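Local coordinates for protein adhesin (Neisseria gonorrhoeae, PDB 6GQ4) that probably acts as a surface-exposed adhesin of the gonococcus, has an MliC-like beta fold and is studied as a vaccine antigen that raises bactericidal antibodies, at residues 61-66 / 74-79. Sequence-based numbering, arbitrary orientation.
Sequences TFYGKE and GAMDSK
T61 and G74 meet where the antiparallel hairpin of strands 61-63 and 70-73 opens, inside the eight-stranded antiparallel beta barrel, MliC-like, of the ACP-like domain. The T61 hydroxyl donates a short hydrogen bond to the G74 carbonyl, OG1 to O 2.6 Å, approaching at a C=O...donor angle of 143° and tilted 26° from the carbonyl plane. The torsion behind this (chi1 -49°) sets OG1 anti to its own carbonyl carbon, on the side of the backbone N; T61 N is 3.2 Å from G74 O. Next along the loop, M76 lies against T61 and Y63. Its CG lies 3.8 Å from T61 OG1, while Y63 brings its phenolic tip, not its ring face, to the start of the thioether chain, OH to M76 CB 3.4 Å. That chain bends at both chi2 and chi3, bringing CE back to 3.8 Å from Y63 OH. The phenol oxygen thus has aliphatic carbon along one flank, and its polar need is met by a hydrogen bond with T35 of strand 35-42. Backbone hydrogen bonds of T61 with T73 and Y63 with L71 position the strand, and those of F62 with N52 and G64 with P50 close the barrel. Beyond M76, which packs on the sodium ligand Y81, the loop turns at D77, whose OD1 accepts a hydrogen bond from S80 N.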
ATOM      1  N   THR A  61       3.617  -3.576  -7.931  1.00 10.19           N
ATOM      2  CA  THR A  61       2.909  -2.314  -7.861  1.00 10.02           C
ATOM      3  C   THR A  61       3.635  -1.371  -6.884  1.00 10.67           C
ATOM      4  O   THR A  61       3.988  -1.823  -5.799  1.00 11.02           O
ATOM      5  CB  THR A  61       1.462  -2.502  -7.396  1.00  9.77           C
ATOM      6  OG1 THR A  61       0.864  -3.550  -8.179  1.00 11.64           O
ATOM      7  CG2 THR A  61       0.687  -1.212  -7.536  1.00 10.42           C
ATOM      8  N   PHE A  62       3.760  -0.104  -7.253  1.00 11.24           N
ATOM      9  CA  PHE A  62       4.358   0.924  -6.466  1.00 10.76           C
ATOM     10  C   PHE A  62       3.431   2.112  -6.368  1.00 11.34           C
ATOM     11  O   PHE A  62       2.794   2.527  -7.358  1.00 13.11           O
ATOM     12  CB  PHE A  62       5.659   1.463  -7.103  1.00 13.22           C
ATOM     13  CG  PHE A  62       6.692   0.391  -7.276  1.00 13.72           C
ATOM     14  CD1 PHE A  62       7.589   0.109  -6.276  1.00 15.01           C
ATOM     15  CD2 PHE A  62       6.744  -0.378  -8.420  1.00 12.93           C
ATOM     16  CE1 PHE A  62       8.528  -0.902  -6.421  1.00 18.62           C
ATOM     17  CE2 PHE A  62       7.704  -1.372  -8.581  1.00 14.15           C
ATOM     18  CZ  PHE A  62       8.556  -1.663  -7.554  1.00 18.61           C
ATOM     19  N   TYR A  63       3.337   2.641  -5.150  1.00 12.98           N
ATOM     20  CA  TYR A  63       2.572   3.838  -4.854  1.00 12.90           C
ATOM     21  C   TYR A  63       3.518   4.919  -4.355  1.00 10.82           C
ATOM     22  O   TYR A  63       4.306   4.579  -3.492  1.00 15.27           O
ATOM     23  CB  TYR A  63       1.476   3.554  -3.809  1.00 10.86           C
ATOM     24  CG  TYR A  63       0.523   2.423  -4.173  1.00 10.84           C
ATOM     25  CD1 TYR A  63       0.837   1.116  -3.882  1.00 10.95           C
ATOM     26  CD2 TYR A  63      -0.675   2.666  -4.829  1.00 11.22           C
ATOM     27  CE1 TYR A  63       0.035   0.044  -4.181  1.00 10.29           C
ATOM     28  CE2 TYR A  63      -1.496   1.606  -5.109  1.00 10.69           C
ATOM     29  CZ  TYR A  63      -1.189   0.299  -4.777  1.00 10.37           C
ATOM     30  OH  TYR A  63      -1.934  -0.832  -5.132  1.00 12.28           O
ATOM     31  N   GLY A  64       3.310   6.154  -4.798  1.00 10.58           N
ATOM     32  CA  GLY A  64       4.066   7.309  -4.321  1.00 12.39           C
ATOM     33  C   GLY A  64       5.004   7.838  -5.386  1.00 14.06           C
ATOM     34  O   GLY A  64       5.344   7.159  -6.362  1.00 17.37           O
ATOM     35  N   LYS A  65       5.358   9.098  -5.249  1.00 21.23           N
ATOM     36  CA  LYS A  65       6.368   9.768  -6.120  1.00 24.29           C
ATOM     37  C   LYS A  65       7.785   9.446  -5.648  1.00 23.05           C
ATOM     38  O   LYS A  65       8.009   9.310  -4.454  1.00 27.20           O
ATOM     39  CB  LYS A  65       6.213  11.292  -6.050  1.00 36.02           C
ATOM     40  CG  LYS A  65       4.954  11.838  -6.713  1.00 48.60           C
ATOM     41  CD  LYS A  65       5.015  11.865  -8.237  1.00 59.44           C
ATOM     42  CE  LYS A  65       5.888  12.972  -8.782  1.00 60.43           C
ATOM     43  NZ  LYS A  65       5.185  13.703  -9.858  1.00 61.42           N
ATOM     44  N   GLU A  66       8.751   9.479  -6.575  1.00 30.61           N
ATOM     45  CA  GLU A  66      10.235   9.575  -6.208  1.00 35.22           C
ATOM     46  C   GLU A  66      10.428  10.751  -5.271  1.00 31.30           C
ATOM     47  O   GLU A  66       9.891  11.815  -5.576  1.00 42.53           O
ATOM     48  CB  GLU A  66      11.151   9.958  -7.375  1.00 36.36           C
ATOM     49  CG  GLU A  66      11.077   9.000  -8.523  1.00 41.84           C
ATOM     50  CD  GLU A  66      11.321   7.548  -8.177  1.00 48.45           C
ATOM     51  OE1 GLU A  66      12.169   7.284  -7.299  1.00 48.04           O
ATOM     52  OE2 GLU A  66      10.652   6.683  -8.768  1.00 51.48           O
ATOM     53  N   GLY A  74       3.169  -6.594  -4.680  1.00 11.78           N
ATOM     54  CA  GLY A  74       2.905  -7.381  -5.886  1.00 12.34           C
ATOM     55  C   GLY A  74       1.773  -6.806  -6.718  1.00 11.31           C
ATOM     56  O   GLY A  74       1.463  -5.623  -6.668  1.00  9.75           O
ATOM     57  N   ALA A  75       1.145  -7.681  -7.494  1.00 12.85           N
ATOM     58  CA  ALA A  75       0.029  -7.300  -8.337  1.00 13.06           C
ATOM     59  C   ALA A  75      -1.150  -6.971  -7.432  1.00 12.32           C
ATOM     60  O   ALA A  75      -1.430  -7.689  -6.426  1.00 17.52           O
ATOM     61  CB  ALA A  75      -0.291  -8.430  -9.291  1.00 16.46           C
ATOM     62  N   MET A  76      -1.808  -5.847  -7.725  1.00 11.25           N
ATOM     63  CA  MET A  76      -2.904  -5.382  -6.836  1.00 11.17           C
ATOM     64  C   MET A  76      -4.176  -5.168  -7.627  1.00 11.26           C
ATOM     65  O   MET A  76      -4.243  -4.340  -8.489  1.00 14.36           O
ATOM     66  CB  MET A  76      -2.531  -4.067  -6.151  1.00 12.47           C
ATOM     67  CG  MET A  76      -1.424  -4.244  -5.183  1.00 14.19           C
ATOM     68  SD  MET A  76      -1.978  -5.047  -3.651  1.00 13.81           S
ATOM     69  CE  MET A  76      -2.538  -3.673  -2.655  1.00 16.53           C
ATOM     70  N   ASP A  77      -5.206  -5.875  -7.190  1.00 11.71           N
ATOM     71  CA  ASP A  77      -6.568  -5.644  -7.685  1.00 12.30           C
ATOM     72  C   ASP A  77      -7.549  -6.099  -6.621  1.00 13.94           C
ATOM     73  O   ASP A  77      -7.179  -6.526  -5.540  1.00 13.65           O
ATOM     74  CB  ASP A  77      -6.773  -6.337  -9.033  1.00 14.13           C
ATOM     75  CG  ASP A  77      -6.633  -7.842  -8.991  1.00 19.52           C
ATOM     76  OD1 ASP A  77      -6.896  -8.475  -7.933  1.00 21.41           O
ATOM     77  OD2 ASP A  77      -6.233  -8.366 -10.021  1.00 33.07           O
ATOM     78  N   SER A  78      -8.842  -5.929  -6.927  1.00 17.11           N
ATOM     79  CA  SER A  78      -9.886  -6.204  -5.978  1.00 16.70           C
ATOM     80  C   SER A  78      -9.873  -7.669  -5.489  1.00 16.31           C
ATOM     81  O   SER A  78     -10.377  -7.927  -4.397  1.00 17.69           O
ATOM     82  CB  SER A  78     -11.252  -5.761  -6.568  1.00 19.48           C
ATOM     83  OG  SER A  78     -11.510  -6.425  -7.805  1.00 23.17           O
ATOM     84  N   LYS A  79      -9.346  -8.599  -6.318  0.50 17.58           N
ATOM     85  CA  LYS A  79      -9.169 -10.011  -5.962  0.50 21.11           C
ATOM     86  C   LYS A  79      -8.005 -10.183  -4.971  0.50 21.49           C
ATOM     87  O   LYS A  79      -8.140 -10.844  -3.947  0.50 29.58           O
ATOM     88  CB  LYS A  79      -8.939 -10.845  -7.230  0.50 26.53           C
ATOM     89  CG  LYS A  79     -10.146 -10.970  -8.147  0.50 32.56           C
ATOM     90  CD  LYS A  79      -9.959 -11.940  -9.299  0.50 37.83           C
ATOM     91  CE  LYS A  79      -8.867 -11.515 -10.258  0.50 38.78           C
ATOM     92  NZ  LYS A  79      -9.165 -10.210 -10.891  0.50 33.10           N
TER